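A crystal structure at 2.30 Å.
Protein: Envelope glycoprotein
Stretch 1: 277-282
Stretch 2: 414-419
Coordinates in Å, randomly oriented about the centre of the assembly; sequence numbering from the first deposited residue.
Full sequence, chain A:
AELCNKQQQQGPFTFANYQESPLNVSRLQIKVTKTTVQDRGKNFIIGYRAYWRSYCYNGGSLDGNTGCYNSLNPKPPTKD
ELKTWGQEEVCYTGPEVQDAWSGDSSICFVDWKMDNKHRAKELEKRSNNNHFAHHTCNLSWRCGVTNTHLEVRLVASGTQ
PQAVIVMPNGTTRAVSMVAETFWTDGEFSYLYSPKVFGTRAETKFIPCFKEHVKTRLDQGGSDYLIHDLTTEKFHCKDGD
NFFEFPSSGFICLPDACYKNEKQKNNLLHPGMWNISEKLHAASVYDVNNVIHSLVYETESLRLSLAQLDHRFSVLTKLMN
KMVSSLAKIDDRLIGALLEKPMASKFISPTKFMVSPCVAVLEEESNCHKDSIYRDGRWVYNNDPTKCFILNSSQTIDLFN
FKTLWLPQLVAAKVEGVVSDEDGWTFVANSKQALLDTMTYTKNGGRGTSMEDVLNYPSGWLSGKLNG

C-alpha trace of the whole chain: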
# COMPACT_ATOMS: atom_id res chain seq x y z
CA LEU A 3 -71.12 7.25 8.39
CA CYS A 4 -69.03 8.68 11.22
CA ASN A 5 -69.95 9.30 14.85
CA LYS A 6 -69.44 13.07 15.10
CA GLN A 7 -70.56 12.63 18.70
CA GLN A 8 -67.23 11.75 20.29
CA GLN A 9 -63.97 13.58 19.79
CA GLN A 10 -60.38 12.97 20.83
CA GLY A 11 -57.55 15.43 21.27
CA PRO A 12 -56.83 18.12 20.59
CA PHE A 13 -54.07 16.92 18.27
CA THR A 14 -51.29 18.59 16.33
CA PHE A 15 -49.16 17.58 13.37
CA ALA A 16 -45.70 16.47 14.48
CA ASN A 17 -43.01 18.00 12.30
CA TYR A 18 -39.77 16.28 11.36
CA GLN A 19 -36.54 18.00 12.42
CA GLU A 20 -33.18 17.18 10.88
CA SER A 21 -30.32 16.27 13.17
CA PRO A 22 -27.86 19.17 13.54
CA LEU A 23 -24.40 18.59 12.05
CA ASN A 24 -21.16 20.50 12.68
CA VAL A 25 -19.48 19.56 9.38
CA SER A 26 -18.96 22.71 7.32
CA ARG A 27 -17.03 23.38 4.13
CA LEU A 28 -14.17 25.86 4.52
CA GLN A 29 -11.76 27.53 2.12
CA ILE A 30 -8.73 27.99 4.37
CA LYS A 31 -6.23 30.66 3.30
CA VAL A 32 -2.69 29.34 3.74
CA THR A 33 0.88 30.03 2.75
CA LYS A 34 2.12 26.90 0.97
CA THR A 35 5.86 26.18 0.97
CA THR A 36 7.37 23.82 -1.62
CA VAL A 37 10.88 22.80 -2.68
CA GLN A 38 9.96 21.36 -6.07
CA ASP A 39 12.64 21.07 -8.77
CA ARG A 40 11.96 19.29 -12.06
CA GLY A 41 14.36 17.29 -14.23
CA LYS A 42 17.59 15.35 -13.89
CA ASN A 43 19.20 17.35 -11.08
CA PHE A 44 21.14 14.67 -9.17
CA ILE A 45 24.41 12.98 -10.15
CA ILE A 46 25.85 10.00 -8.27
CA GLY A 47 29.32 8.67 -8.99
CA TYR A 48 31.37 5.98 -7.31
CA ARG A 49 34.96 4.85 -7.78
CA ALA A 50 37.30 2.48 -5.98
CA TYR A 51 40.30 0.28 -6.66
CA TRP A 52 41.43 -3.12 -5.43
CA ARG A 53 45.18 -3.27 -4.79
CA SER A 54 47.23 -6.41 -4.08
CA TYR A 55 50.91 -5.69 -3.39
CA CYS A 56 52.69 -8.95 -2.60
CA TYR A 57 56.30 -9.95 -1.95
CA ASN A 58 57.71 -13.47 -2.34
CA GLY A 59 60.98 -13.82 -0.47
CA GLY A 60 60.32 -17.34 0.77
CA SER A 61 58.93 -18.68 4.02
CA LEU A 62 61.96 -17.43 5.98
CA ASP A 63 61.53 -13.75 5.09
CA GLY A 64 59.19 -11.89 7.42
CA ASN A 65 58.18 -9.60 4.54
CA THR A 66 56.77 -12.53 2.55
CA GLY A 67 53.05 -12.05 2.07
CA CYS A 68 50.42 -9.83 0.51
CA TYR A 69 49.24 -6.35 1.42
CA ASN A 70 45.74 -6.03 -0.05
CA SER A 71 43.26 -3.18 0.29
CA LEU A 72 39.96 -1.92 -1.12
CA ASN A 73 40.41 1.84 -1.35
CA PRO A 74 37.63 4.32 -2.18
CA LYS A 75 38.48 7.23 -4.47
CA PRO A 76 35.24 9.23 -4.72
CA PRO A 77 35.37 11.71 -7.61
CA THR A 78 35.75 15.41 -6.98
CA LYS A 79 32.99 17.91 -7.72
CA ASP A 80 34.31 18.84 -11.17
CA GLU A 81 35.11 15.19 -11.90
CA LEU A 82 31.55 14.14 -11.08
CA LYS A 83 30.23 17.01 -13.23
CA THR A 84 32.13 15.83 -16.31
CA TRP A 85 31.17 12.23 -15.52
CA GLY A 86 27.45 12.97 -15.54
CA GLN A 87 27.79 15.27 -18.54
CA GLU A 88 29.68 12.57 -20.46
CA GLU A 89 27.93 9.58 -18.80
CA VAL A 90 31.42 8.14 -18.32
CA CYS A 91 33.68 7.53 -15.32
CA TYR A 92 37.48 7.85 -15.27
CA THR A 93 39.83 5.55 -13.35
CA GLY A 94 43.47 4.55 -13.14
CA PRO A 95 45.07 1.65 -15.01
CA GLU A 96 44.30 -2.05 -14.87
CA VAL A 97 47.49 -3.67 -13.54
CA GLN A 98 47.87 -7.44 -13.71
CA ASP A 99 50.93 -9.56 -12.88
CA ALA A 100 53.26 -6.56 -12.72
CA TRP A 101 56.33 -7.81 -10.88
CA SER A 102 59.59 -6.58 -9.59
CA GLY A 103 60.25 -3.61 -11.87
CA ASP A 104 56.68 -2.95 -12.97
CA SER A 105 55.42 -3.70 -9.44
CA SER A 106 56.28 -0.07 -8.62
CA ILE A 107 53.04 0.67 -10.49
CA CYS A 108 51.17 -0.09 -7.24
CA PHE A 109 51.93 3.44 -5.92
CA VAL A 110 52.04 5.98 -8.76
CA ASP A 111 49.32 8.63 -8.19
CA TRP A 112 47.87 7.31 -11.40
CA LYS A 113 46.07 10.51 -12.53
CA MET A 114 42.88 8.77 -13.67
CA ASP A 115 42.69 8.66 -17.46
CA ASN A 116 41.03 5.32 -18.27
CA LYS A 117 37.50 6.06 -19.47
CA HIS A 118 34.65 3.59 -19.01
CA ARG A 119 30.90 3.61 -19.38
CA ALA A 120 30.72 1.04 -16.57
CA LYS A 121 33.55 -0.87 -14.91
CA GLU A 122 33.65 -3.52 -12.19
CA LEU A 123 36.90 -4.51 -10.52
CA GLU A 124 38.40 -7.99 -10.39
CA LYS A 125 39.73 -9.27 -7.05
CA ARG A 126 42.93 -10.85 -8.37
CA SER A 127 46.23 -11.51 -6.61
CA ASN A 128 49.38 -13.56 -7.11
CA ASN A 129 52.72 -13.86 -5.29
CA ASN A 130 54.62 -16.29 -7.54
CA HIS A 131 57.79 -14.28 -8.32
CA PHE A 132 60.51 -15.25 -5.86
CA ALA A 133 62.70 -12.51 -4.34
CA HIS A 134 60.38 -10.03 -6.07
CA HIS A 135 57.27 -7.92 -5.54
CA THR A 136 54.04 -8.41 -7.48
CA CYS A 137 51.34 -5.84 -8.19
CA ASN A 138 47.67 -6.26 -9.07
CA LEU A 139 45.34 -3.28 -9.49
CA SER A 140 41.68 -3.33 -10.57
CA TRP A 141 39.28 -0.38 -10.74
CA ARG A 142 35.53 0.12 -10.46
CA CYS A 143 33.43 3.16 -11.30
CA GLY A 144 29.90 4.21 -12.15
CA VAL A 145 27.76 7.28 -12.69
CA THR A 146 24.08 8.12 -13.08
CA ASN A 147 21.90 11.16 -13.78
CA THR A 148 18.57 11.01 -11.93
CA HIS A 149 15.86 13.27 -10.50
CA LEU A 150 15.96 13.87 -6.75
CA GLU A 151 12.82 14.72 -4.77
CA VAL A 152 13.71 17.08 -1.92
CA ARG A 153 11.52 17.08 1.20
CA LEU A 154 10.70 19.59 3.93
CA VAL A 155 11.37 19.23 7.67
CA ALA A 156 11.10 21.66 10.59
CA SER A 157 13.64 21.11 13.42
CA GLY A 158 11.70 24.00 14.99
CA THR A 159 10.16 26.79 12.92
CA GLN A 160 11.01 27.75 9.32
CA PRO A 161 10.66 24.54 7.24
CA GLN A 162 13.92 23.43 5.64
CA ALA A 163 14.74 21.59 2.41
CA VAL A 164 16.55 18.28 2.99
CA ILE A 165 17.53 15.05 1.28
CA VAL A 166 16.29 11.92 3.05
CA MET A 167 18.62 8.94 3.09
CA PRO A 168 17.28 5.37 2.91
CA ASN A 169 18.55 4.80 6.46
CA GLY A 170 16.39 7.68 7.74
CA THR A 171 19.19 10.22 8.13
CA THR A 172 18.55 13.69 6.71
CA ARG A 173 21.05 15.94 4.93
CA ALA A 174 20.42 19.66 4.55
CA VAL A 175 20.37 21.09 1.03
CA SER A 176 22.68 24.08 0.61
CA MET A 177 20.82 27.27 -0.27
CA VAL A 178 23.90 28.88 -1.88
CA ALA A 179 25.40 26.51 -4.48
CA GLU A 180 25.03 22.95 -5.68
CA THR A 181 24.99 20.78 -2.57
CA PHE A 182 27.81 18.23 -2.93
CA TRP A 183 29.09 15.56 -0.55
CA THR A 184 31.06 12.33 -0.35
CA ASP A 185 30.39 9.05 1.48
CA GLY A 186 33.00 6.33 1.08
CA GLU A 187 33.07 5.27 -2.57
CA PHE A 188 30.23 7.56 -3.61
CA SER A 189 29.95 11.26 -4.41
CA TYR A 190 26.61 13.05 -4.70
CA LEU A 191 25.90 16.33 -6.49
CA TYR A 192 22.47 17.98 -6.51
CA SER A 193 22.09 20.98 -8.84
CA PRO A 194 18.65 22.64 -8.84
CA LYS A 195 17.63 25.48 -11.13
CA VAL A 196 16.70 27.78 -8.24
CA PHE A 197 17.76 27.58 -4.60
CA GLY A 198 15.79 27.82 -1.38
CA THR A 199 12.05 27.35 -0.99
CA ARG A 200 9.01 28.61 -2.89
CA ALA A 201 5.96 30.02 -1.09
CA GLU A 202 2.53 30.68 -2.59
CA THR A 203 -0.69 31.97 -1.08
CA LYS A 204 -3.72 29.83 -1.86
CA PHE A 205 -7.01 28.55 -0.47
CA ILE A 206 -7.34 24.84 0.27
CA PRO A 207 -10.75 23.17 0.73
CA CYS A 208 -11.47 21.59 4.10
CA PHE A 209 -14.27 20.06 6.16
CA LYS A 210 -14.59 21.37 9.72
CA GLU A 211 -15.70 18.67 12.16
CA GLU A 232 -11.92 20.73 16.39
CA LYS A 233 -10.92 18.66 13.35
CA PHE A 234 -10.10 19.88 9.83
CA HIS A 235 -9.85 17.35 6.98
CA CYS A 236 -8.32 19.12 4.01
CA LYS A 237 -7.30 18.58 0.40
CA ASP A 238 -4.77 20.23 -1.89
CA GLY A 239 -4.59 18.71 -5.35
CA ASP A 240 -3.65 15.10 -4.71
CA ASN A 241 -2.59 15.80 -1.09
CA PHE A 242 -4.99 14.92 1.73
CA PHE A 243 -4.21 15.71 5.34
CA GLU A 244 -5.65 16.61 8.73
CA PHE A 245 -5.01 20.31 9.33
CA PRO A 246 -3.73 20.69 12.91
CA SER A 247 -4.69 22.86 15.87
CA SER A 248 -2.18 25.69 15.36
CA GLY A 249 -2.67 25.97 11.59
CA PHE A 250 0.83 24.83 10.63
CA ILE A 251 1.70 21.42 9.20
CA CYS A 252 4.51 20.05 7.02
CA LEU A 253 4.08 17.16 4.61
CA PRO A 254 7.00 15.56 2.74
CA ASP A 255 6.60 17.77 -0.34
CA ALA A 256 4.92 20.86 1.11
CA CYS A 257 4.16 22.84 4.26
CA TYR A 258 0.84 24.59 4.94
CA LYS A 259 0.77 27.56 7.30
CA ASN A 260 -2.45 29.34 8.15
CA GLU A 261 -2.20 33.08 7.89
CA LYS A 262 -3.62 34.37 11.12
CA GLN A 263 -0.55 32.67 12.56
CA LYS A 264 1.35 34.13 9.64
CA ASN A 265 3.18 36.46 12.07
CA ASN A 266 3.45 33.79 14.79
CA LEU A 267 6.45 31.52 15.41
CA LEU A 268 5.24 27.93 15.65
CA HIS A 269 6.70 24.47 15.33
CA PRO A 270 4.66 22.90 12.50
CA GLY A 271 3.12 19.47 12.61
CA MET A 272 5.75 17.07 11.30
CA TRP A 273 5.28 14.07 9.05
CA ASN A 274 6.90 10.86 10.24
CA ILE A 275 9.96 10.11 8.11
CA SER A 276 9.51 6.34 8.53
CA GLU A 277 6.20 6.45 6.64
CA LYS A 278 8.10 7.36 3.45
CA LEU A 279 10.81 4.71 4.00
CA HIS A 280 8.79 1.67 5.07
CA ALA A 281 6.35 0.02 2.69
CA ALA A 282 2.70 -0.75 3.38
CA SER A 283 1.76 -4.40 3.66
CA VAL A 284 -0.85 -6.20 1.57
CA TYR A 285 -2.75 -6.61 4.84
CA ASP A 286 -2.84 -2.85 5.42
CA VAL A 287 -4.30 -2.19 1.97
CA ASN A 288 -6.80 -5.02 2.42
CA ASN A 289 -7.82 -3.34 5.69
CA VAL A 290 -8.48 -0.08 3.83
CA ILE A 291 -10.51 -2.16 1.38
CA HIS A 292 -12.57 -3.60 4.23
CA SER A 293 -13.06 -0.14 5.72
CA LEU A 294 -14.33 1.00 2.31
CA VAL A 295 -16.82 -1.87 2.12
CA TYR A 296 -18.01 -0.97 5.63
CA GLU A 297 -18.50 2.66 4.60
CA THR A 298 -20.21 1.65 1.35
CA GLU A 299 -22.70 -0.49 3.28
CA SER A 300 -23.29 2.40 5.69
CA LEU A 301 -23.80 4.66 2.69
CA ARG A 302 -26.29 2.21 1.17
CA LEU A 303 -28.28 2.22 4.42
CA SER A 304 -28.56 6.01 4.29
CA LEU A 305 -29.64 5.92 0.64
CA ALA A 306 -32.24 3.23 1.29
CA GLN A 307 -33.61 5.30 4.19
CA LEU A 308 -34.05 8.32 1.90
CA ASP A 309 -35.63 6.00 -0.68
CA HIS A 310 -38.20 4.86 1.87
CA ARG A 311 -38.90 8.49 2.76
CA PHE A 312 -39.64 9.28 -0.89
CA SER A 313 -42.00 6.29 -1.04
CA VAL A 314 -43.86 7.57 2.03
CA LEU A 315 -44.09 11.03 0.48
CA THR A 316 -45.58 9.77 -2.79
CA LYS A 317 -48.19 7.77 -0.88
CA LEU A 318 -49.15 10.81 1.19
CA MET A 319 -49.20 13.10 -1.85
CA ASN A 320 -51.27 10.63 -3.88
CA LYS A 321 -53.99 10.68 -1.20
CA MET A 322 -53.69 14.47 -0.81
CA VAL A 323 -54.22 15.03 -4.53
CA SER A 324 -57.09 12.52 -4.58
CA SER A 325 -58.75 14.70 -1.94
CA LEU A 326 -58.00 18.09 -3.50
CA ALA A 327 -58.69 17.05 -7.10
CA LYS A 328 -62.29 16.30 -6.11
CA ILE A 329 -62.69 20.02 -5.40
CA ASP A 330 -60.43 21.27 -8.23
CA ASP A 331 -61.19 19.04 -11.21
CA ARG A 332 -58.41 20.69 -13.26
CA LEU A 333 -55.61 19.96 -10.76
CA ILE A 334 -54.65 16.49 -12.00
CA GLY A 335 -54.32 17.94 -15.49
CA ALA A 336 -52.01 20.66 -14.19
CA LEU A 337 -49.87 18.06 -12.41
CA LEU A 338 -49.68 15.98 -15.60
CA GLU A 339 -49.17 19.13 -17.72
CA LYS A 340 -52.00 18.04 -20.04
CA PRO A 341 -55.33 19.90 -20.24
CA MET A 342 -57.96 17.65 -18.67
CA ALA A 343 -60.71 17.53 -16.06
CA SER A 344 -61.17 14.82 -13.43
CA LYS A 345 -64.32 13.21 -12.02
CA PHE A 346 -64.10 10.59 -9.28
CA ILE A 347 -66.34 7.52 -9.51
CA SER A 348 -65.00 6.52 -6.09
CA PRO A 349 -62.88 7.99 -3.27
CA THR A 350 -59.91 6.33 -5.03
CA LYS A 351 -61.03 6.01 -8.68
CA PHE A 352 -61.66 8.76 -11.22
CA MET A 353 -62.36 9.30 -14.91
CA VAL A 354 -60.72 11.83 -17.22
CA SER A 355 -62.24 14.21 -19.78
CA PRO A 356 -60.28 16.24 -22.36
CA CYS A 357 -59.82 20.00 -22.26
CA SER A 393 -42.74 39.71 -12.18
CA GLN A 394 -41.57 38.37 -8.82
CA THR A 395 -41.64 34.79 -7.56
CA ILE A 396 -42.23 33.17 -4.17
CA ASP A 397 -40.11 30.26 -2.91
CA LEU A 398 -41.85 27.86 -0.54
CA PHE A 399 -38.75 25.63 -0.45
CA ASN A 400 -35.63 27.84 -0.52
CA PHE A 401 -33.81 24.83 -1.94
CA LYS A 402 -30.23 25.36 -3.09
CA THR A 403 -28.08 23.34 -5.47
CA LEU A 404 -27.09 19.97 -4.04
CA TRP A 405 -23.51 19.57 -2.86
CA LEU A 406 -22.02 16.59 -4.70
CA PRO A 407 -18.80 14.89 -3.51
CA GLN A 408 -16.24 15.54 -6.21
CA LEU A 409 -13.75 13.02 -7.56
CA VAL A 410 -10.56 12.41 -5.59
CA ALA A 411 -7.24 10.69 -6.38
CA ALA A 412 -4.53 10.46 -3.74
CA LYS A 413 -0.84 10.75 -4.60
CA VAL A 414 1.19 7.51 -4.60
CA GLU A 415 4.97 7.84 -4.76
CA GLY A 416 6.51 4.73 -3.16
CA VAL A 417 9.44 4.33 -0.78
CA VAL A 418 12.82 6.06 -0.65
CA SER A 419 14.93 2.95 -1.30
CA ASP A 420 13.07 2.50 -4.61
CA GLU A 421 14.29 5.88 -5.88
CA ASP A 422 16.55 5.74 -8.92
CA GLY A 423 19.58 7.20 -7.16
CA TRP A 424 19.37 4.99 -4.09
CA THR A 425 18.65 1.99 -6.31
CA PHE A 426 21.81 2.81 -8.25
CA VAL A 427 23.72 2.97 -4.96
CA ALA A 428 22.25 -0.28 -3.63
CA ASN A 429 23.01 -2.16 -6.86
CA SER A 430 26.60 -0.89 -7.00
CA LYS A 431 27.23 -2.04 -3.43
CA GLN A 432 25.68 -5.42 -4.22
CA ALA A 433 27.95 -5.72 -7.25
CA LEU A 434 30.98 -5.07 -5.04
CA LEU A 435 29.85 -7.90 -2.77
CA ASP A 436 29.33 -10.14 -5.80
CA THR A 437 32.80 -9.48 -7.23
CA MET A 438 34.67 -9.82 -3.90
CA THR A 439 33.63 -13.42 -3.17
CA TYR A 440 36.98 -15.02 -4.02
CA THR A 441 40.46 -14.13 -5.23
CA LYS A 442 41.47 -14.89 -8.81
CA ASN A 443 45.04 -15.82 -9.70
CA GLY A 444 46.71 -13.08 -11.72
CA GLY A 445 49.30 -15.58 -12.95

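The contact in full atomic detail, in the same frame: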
# COMPACT_ATOMS: atom_id res chain seq x y z
N GLU A 277 7.33 6.77 7.51
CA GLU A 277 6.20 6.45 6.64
C GLU A 277 6.59 6.52 5.17
O GLU A 277 5.95 5.85 4.34
CB GLU A 277 5.04 7.40 6.94
CG GLU A 277 4.24 6.99 8.17
CD GLU A 277 3.10 7.94 8.49
OE1 GLU A 277 2.78 8.09 9.69
OE2 GLU A 277 2.53 8.52 7.55
N LYS A 278 7.62 7.28 4.82
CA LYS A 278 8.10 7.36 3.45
C LYS A 278 9.22 6.37 3.16
O LYS A 278 9.56 6.18 1.98
CB LYS A 278 8.59 8.78 3.15
CG LYS A 278 7.51 9.84 3.26
CD LYS A 278 6.57 9.81 2.07
CE LYS A 278 7.19 10.49 0.85
NZ LYS A 278 6.43 10.18 -0.40
N LEU A 279 9.79 5.73 4.18
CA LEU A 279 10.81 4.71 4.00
C LEU A 279 10.21 3.31 3.95
O LEU A 279 10.54 2.51 3.08
CB LEU A 279 11.86 4.77 5.12
CG LEU A 279 12.60 6.06 5.44
CD1 LEU A 279 13.50 5.84 6.64
CD2 LEU A 279 13.41 6.55 4.25
N HIS A 280 9.33 3.01 4.90
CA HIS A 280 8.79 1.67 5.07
C HIS A 280 7.55 1.48 4.21
O HIS A 280 6.70 2.37 4.10
CB HIS A 280 8.45 1.41 6.54
CG HIS A 280 9.64 1.47 7.44
ND1 HIS A 280 9.53 1.54 8.81
CD2 HIS A 280 10.97 1.45 7.17
CE1 HIS A 280 10.74 1.57 9.35
NE2 HIS A 280 11.63 1.52 8.37
N ALA A 281 7.45 0.31 3.59
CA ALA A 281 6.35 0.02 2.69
C ALA A 281 5.11 -0.39 3.48
O ALA A 281 5.17 -0.76 4.65
CB ALA A 281 6.74 -1.08 1.71
N ALA A 282 3.96 -0.31 2.80
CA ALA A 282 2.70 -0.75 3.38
C ALA A 282 2.43 -2.18 2.97
O ALA A 282 2.64 -2.56 1.82
CB ALA A 282 1.56 0.16 2.93
N VAL A 414 0.44 8.71 -4.95
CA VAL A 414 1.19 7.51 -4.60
C VAL A 414 2.58 7.63 -5.19
O VAL A 414 2.74 7.71 -6.41
CB VAL A 414 0.49 6.23 -5.11
CG1 VAL A 414 1.33 5.01 -4.79
CG2 VAL A 414 -0.90 6.09 -4.50
N GLU A 415 3.60 7.61 -4.32
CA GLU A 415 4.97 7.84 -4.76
C GLU A 415 5.94 6.71 -4.43
O GLU A 415 7.01 6.65 -5.04
CB GLU A 415 5.53 9.14 -4.14
CG GLU A 415 5.08 10.40 -4.86
CD GLU A 415 5.89 11.62 -4.46
OE1 GLU A 415 6.56 11.58 -3.40
OE2 GLU A 415 5.87 12.62 -5.20
N GLY A 416 5.62 5.83 -3.49
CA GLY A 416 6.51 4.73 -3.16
C GLY A 416 7.46 5.06 -2.02
O GLY A 416 7.29 6.04 -1.29
N VAL A 417 8.49 4.22 -1.89
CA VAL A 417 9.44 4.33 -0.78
C VAL A 417 10.75 4.93 -1.28
O VAL A 417 11.03 4.99 -2.48
CB VAL A 417 9.67 2.96 -0.10
CG1 VAL A 417 8.36 2.39 0.41
CG2 VAL A 417 10.34 1.99 -1.06
N VAL A 418 11.58 5.37 -0.32
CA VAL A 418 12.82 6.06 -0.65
C VAL A 418 13.83 5.11 -1.30
O VAL A 418 14.50 5.47 -2.27
CB VAL A 418 13.40 6.74 0.60
CG1 VAL A 418 14.89 7.02 0.42
CG2 VAL A 418 12.65 8.03 0.91
N SER A 419 13.95 3.89 -0.76
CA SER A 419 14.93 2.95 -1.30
C SER A 419 14.66 2.63 -2.77
O SER A 419 15.58 2.28 -3.51
CB SER A 419 14.93 1.67 -0.47
OG SER A 419 13.62 1.20 -0.22
O HOH W 1 5.57 7.83 -0.26
O HOH W 2 13.20 2.98 1.86

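The contact joins two segments far apart in sequence, and its direct polar links all involve Lys 278, through its backbone carbonyl and its ammonium group. Stretch 2 has no regular secondary structure, while stretch 1 begins with a weakly bonded helical segment, so the two meet without the repeating ladder of a sheet. The nearest pair of CA atoms, that of Leu 279 and that of Val 417, is 5.0 Å apart, and the two stretches together bury 308 Å².

Val 414 stands outside the contact, its CA-to-CB bond directed away from stretch 1. The first link comes from Glu 415, whose CA-to-CB bond points toward the other stretch. Its OE1 lies 3.3 Å from NZ of Lys 278, forming a salt bridge whose hydrogen bond is weak. An exposed position suits a carboxylate, which can remain solvated while it offsets the charge of the lysine. The CA-to-CB bond of Lys 278 points sideways, but a long, flexible chain with chi1, chi2 and chi3 all in the m well and chi4 in t brings the ammonium group closer to stretch 2.

The same ammonium group serves Gly 416 through a solvent molecule. Water 1 accepts from Lys 278 NZ at 2.5 Å and donates to Gly 416 O at 2.7 Å, so it carries a backbone carbonyl's hydrogen bond across to the lysine. Gly 416 has phi/psi of 93/-165, angles at which a CB would be jammed against the carbonyl oxygen of the preceding residue. Glycine is therefore called for by the backbone itself; an ideal CB would point away from stretch 1 and find nothing of it within 5.5 Å.

Val 417 is buried, and its CA is the one nearest to stretch 1, that of Leu 279. Its CA approaches Lys 278 O to 3.3 Å in a CA-H...O contact, with an angle of 143° at the hydrogen. The branched side chain packs closely: CB lies 3.3 Å from Leu 279 O, and CG1 lies 4.0 Å from CB of Ala 281. A valine suits this buried place because its side chain is apolar and brings no polar group that would need a partner, and the small methyl of Ala 281 offers a modest apolar surface to meet it.

At Val 418 the backbone takes part again. Its N donates to Lys 278 O at 3.2 Å in a weak hydrogen bond, long and bent, with an angle of 130° at the hydrogen; the same carbonyl thus receives both this N-H and the CA-H of Val 417. The CA-to-CB bond of Val 418 points toward stretch 1, and its CB meets CD2 of Leu 279 at 3.7 Å. Although the CA-to-CB bond of Leu 279 points away, the reach of leucine brings its end nearer and allows this apolar contact.

Ser 419 makes no direct contact, yet its backbone is tied in by water 2, which accepts from Ser 419 N at 2.9 Å and donates to Leu 279 O at 3.0 Å. A small polar residue is at ease in this exposed position.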